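Local atomic coordinates of estrogen receptor (PDB entry 4N1Y), a protein that probably regulates transcription as a nuclear hormone receptor, with constitutive activity that evolved as its allosteric switch degenerated. Residues L38-V50 and L212-L224. Numbering follows the deposited sequence.
Sequences LNSLVKLAERELV and LKSEGVVTFCDLL
Residues 38-50 of helix 34-56 run in the same direction as the chain that leaves helix 187-215 and enters helix 222-229, with CA atoms 5.9 Å apart at Asn39 and Val218 and 5.8 Å apart at Glu46 and Leu224. Thr219 N donates to Asn39 OD1 (3.2 Å, N-H...O 147°), tilted out of the amide plane, while the Val218 and Asn39 side chains pass each other pointing opposite ways. Leu38 CD1 lies 3.6 Å from Leu212 CD1. A chi1 of 156° puts Val42 CG1 opposite the backbone N, and the two methyls split the work: CG1 sits over one face of the Phe220 ring, 4.2 Å from the centroid, in a CH-pi contact, and CG2 meets Val218 CG1 at 3.6 Å. The opposite ring face is covered by Lys213 CB. In the nuclear receptor ligand-binding fold, helix 222-229 corresponds to the C-terminal activation helix, and its first turn docks here on helix 34-56, as in active receptors. Leu224 enters as a knob among Val42, Ala45, Glu46 and Leu49; its CD1 touches Leu49 CD2 at 3.6 Å, and Trp78 of helix 67-89 packs against both leucines. Leu223 reaches Leu49 and Val50 with CD2. Glu46 extends across the start of this helix, its CG against Leu224 CB and OE1 beside Leu223 CB. Its OE2 takes Lys43 NZ in a salt bridge (2.9 Å), approached from above the carboxylate plane, 60° out. With an alanine here, the Lys43 ammonium is likely to lose its carboxylate mate and a gap to open beside Leu223 and Leu224.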
loop_
_atom_site.group_PDB
_atom_site.type_symbol
_atom_site.label_atom_id
_atom_site.label_comp_id
_atom_site.label_asym_id
_atom_site.label_seq_id
_atom_site.Cartn_x
_atom_site.Cartn_y
_atom_site.Cartn_z
ATOM N N LEU B 38 -18.853 17.203 4.560
ATOM C CA LEU B 38 -17.670 17.256 3.711
ATOM C C LEU B 38 -16.956 18.600 3.738
ATOM O O LEU B 38 -15.726 18.643 3.641
ATOM C CB LEU B 38 -18.041 16.921 2.271
ATOM C CG LEU B 38 -18.255 15.443 1.978
ATOM C CD1 LEU B 38 -18.572 15.195 0.500
ATOM C CD2 LEU B 38 -17.030 14.689 2.421
ATOM N N ASN B 39 -17.691 19.697 3.919
ATOM C CA ASN B 39 -17.012 20.990 3.933
ATOM C C ASN B 39 -16.206 21.101 5.221
ATOM O O ASN B 39 -15.115 21.666 5.217
ATOM C CB ASN B 39 -17.993 22.185 3.777
ATOM C CG ASN B 39 -18.438 22.426 2.315
ATOM O OD1 ASN B 39 -17.748 22.052 1.370
ATOM N ND2 ASN B 39 -19.590 23.067 2.142
ATOM N N SER B 40 -16.685 20.478 6.291
ATOM C CA SER B 40 -15.921 20.481 7.528
ATOM C C SER B 40 -14.734 19.537 7.379
ATOM O O SER B 40 -13.610 19.902 7.719
ATOM C CB SER B 40 -16.784 20.079 8.724
ATOM O OG SER B 40 -17.782 21.050 8.974
ATOM N N LEU B 41 -14.977 18.343 6.841
ATOM C CA LEU B 41 -13.892 17.388 6.611
ATOM C C LEU B 41 -12.826 17.937 5.679
ATOM O O LEU B 41 -11.639 17.794 5.935
ATOM C CB LEU B 41 -14.418 16.068 6.047
ATOM C CG LEU B 41 -15.271 15.202 6.975
ATOM C CD1 LEU B 41 -15.794 13.974 6.235
ATOM C CD2 LEU B 41 -14.475 14.790 8.222
ATOM N N VAL B 42 -13.253 18.587 4.606
ATOM C CA VAL B 42 -12.308 19.124 3.641
ATOM C C VAL B 42 -11.397 20.170 4.247
ATOM O O VAL B 42 -10.199 20.180 3.971
ATOM C CB VAL B 42 -13.038 19.755 2.431
ATOM C CG1 VAL B 42 -12.171 20.798 1.734
ATOM C CG2 VAL B 42 -13.485 18.680 1.473
ATOM N N LYS B 43 -11.948 21.052 5.071
ATOM C CA LYS B 43 -11.106 22.110 5.586
ATOM C C LYS B 43 -10.416 21.773 6.901
ATOM O O LYS B 43 -9.387 22.366 7.228
ATOM C CB LYS B 43 -11.890 23.401 5.657
ATOM C CG LYS B 43 -11.169 24.274 4.695
ATOM C CD LYS B 43 -11.808 25.536 4.179
ATOM C CE LYS B 43 -10.822 25.918 3.119
ATOM N NZ LYS B 43 -10.691 24.724 2.144
ATOM N N LEU B 44 -10.924 20.770 7.607
ATOM C CA LEU B 44 -10.187 20.230 8.723
ATOM C C LEU B 44 -8.917 19.662 8.115
ATOM O O LEU B 44 -7.820 19.825 8.659
ATOM C CB LEU B 44 -10.985 19.162 9.448
ATOM C CG LEU B 44 -10.318 18.668 10.720
ATOM C CD1 LEU B 44 -10.042 19.816 11.677
ATOM C CD2 LEU B 44 -11.182 17.619 11.368
ATOM N N ALA B 45 -9.079 19.053 6.941
ATOM C CA ALA B 45 -7.976 18.450 6.221
ATOM C C ALA B 45 -6.940 19.491 5.864
ATOM O O ALA B 45 -5.746 19.243 5.985
ATOM C CB ALA B 45 -8.466 17.773 4.981
ATOM N N GLU B 46 -7.392 20.653 5.421
ATOM C CA GLU B 46 -6.460 21.695 5.019
ATOM C C GLU B 46 -5.663 22.271 6.191
ATOM O O GLU B 46 -4.479 22.582 6.042
ATOM C CB GLU B 46 -7.187 22.802 4.267
ATOM C CG GLU B 46 -6.676 22.872 2.852
ATOM C CD GLU B 46 -7.101 24.106 2.108
ATOM O OE1 GLU B 46 -6.472 25.169 2.302
ATOM O OE2 GLU B 46 -8.053 23.994 1.308
ATOM N N ARG B 47 -6.292 22.402 7.354
ATOM C CA ARG B 47 -5.575 22.912 8.516
ATOM C C ARG B 47 -4.540 21.874 8.961
ATOM O O ARG B 47 -3.397 22.212 9.251
ATOM C CB ARG B 47 -6.549 23.246 9.644
ATOM C CG ARG B 47 -7.567 24.311 9.260
ATOM C CD ARG B 47 -8.186 24.999 10.483
ATOM N NE ARG B 47 -8.476 24.041 11.550
ATOM C CZ ARG B 47 -8.432 24.317 12.849
ATOM N NH1 ARG B 47 -8.110 25.538 13.266
ATOM N NH2 ARG B 47 -8.715 23.370 13.732
ATOM N N GLU B 48 -4.921 20.602 8.957
ATOM C CA GLU B 48 -3.997 19.556 9.371
ATOM C C GLU B 48 -2.903 19.470 8.298
ATOM O O GLU B 48 -1.763 19.096 8.578
ATOM C CB GLU B 48 -4.717 18.202 9.595
ATOM C CG GLU B 48 -5.879 18.267 10.640
ATOM C CD GLU B 48 -6.642 16.941 10.882
ATOM O OE1 GLU B 48 -6.680 16.069 9.979
ATOM O OE2 GLU B 48 -7.258 16.799 11.972
ATOM N N LEU B 49 -3.250 19.849 7.072
ATOM C CA LEU B 49 -2.286 19.841 5.983
ATOM C C LEU B 49 -1.149 20.851 6.181
ATOM O O LEU B 49 0.022 20.513 6.005
ATOM C CB LEU B 49 -2.997 20.101 4.655
ATOM C CG LEU B 49 -2.177 19.860 3.384
ATOM C CD1 LEU B 49 -1.539 18.480 3.387
ATOM C CD2 LEU B 49 -3.041 20.050 2.135
ATOM N N VAL B 50 -1.490 22.083 6.548
ATOM C CA VAL B 50 -0.484 23.099 6.859
ATOM C C VAL B 50 0.440 22.636 7.982
ATOM O O VAL B 50 1.641 22.869 7.957
ATOM C CB VAL B 50 -1.118 24.432 7.262
ATOM C CG1 VAL B 50 -0.045 25.402 7.692
ATOM C CG2 VAL B 50 -1.906 25.016 6.103
ATOM N N LEU B 212 -14.714 15.422 -5.773
ATOM C CA LEU B 212 -15.362 16.453 -4.974
ATOM C C LEU B 212 -15.017 17.812 -5.533
ATOM O O LEU B 212 -15.893 18.673 -5.699
ATOM C CB LEU B 212 -14.925 16.381 -3.514
ATOM C CG LEU B 212 -15.929 15.773 -2.542
ATOM C CD1 LEU B 212 -15.479 16.074 -1.131
ATOM C CD2 LEU B 212 -17.324 16.291 -2.807
ATOM N N LYS B 213 -13.722 18.000 -5.787
ATOM C CA LYS B 213 -13.224 19.246 -6.353
ATOM C C LYS B 213 -13.991 19.576 -7.616
ATOM O O LYS B 213 -14.476 20.691 -7.780
ATOM C CB LYS B 213 -11.730 19.147 -6.669
ATOM C CG LYS B 213 -11.089 20.472 -7.029
ATOM C CD LYS B 213 -9.606 20.291 -7.240
ATOM C CE LYS B 213 -9.353 19.488 -8.506
ATOM N NZ LYS B 213 -8.017 18.830 -8.486
ATOM N N SER B 214 -14.155 18.556 -8.453
ATOM C CA SER B 214 -14.781 18.649 -9.774
ATOM C C SER B 214 -16.289 18.866 -9.716
ATOM O O SER B 214 -16.891 19.271 -10.700
ATOM C CB SER B 214 -14.476 17.394 -10.592
ATOM O OG SER B 214 -13.077 17.194 -10.689
ATOM N N GLU B 215 -16.906 18.563 -8.580
ATOM C CA GLU B 215 -18.351 18.716 -8.452
ATOM C C GLU B 215 -18.657 20.129 -7.968
ATOM O O GLU B 215 -19.801 20.578 -8.005
ATOM C CB GLU B 215 -18.893 17.661 -7.468
ATOM C CG GLU B 215 -20.328 17.847 -6.988
ATOM C CD GLU B 215 -20.657 16.979 -5.777
ATOM O OE1 GLU B 215 -19.834 16.959 -4.838
ATOM O OE2 GLU B 215 -21.743 16.347 -5.746
ATOM N N GLY B 216 -17.595 20.847 -7.605
ATOM C CA GLY B 216 -17.607 22.280 -7.362
ATOM C C GLY B 216 -18.568 22.790 -6.297
ATOM O O GLY B 216 -18.653 24.001 -6.050
ATOM N N VAL B 217 -19.284 21.867 -5.661
ATOM C CA VAL B 217 -20.232 22.214 -4.617
ATOM C C VAL B 217 -19.485 22.389 -3.321
ATOM O O VAL B 217 -19.662 23.363 -2.585
ATOM C CB VAL B 217 -21.280 21.140 -4.435
ATOM C CG1 VAL B 217 -22.169 21.496 -3.264
ATOM C CG2 VAL B 217 -22.088 20.988 -5.700
ATOM N N VAL B 218 -18.607 21.433 -3.074
ATOM C CA VAL B 218 -17.811 21.469 -1.877
ATOM C C VAL B 218 -16.689 22.428 -2.207
ATOM O O VAL B 218 -16.081 22.358 -3.278
ATOM C CB VAL B 218 -17.274 20.070 -1.500
ATOM C CG1 VAL B 218 -16.060 20.169 -0.576
ATOM C CG2 VAL B 218 -18.383 19.227 -0.889
ATOM N N THR B 219 -16.434 23.352 -1.300
ATOM C CA THR B 219 -15.449 24.368 -1.581
ATOM C C THR B 219 -14.082 24.009 -1.021
ATOM O O THR B 219 -13.950 23.656 0.144
ATOM C CB THR B 219 -15.924 25.708 -1.040
ATOM O OG1 THR B 219 -15.838 25.690 0.386
ATOM C CG2 THR B 219 -17.379 25.924 -1.439
ATOM N N PHE B 220 -13.069 24.070 -1.875
ATOM C CA PHE B 220 -11.699 23.785 -1.455
ATOM C C PHE B 220 -10.874 25.040 -1.432
ATOM O O PHE B 220 -10.978 25.835 -2.358
ATOM C CB PHE B 220 -11.008 22.808 -2.413
ATOM C CG PHE B 220 -11.566 21.421 -2.403
ATOM C CD1 PHE B 220 -10.808 20.361 -1.931
ATOM C CD2 PHE B 220 -12.828 21.163 -2.911
ATOM C CE1 PHE B 220 -11.315 19.066 -1.938
ATOM C CE2 PHE B 220 -13.341 19.876 -2.922
ATOM C CZ PHE B 220 -12.586 18.825 -2.439
ATOM N N CYS B 221 -10.038 25.244 -0.420
ATOM C CA CYS B 221 -9.063 26.316 -0.581
ATOM C C CYS B 221 -7.957 25.773 -1.431
ATOM O O CYS B 221 -7.885 24.560 -1.694
ATOM C CB CYS B 221 -8.508 26.902 0.729
ATOM S SG CYS B 221 -9.510 28.225 1.456
ATOM N N ASP B 222 -7.045 26.682 -1.748
ATOM C CA ASP B 222 -6.065 26.502 -2.788
ATOM C C ASP B 222 -4.963 25.545 -2.389
ATOM O O ASP B 222 -4.442 24.832 -3.239
ATOM C CB ASP B 222 -5.513 27.855 -3.180
ATOM C CG ASP B 222 -6.599 28.790 -3.669
ATOM O OD1 ASP B 222 -7.397 28.362 -4.521
ATOM O OD2 ASP B 222 -6.671 29.948 -3.209
ATOM N N LEU B 223 -4.641 25.489 -1.100
ATOM C CA LEU B 223 -3.646 24.527 -0.651
ATOM C C LEU B 223 -4.062 23.102 -0.959
ATOM O O LEU B 223 -3.325 22.361 -1.609
ATOM C CB LEU B 223 -3.396 24.659 0.841
ATOM C CG LEU B 223 -2.388 23.629 1.366
ATOM C CD1 LEU B 223 -0.989 23.848 0.820
ATOM C CD2 LEU B 223 -2.373 23.575 2.889
ATOM N N LEU B 224 -5.262 22.738 -0.524
ATOM C CA LEU B 224 -5.774 21.400 -0.760
ATOM C C LEU B 224 -5.936 21.206 -2.264
ATOM O O LEU B 224 -5.680 20.138 -2.824
ATOM C CB LEU B 224 -7.106 21.200 -0.040
ATOM C CG LEU B 224 -7.478 19.760 0.269
ATOM C CD1 LEU B 224 -6.279 19.083 0.850
ATOM C CD2 LEU B 224 -8.612 19.707 1.251
#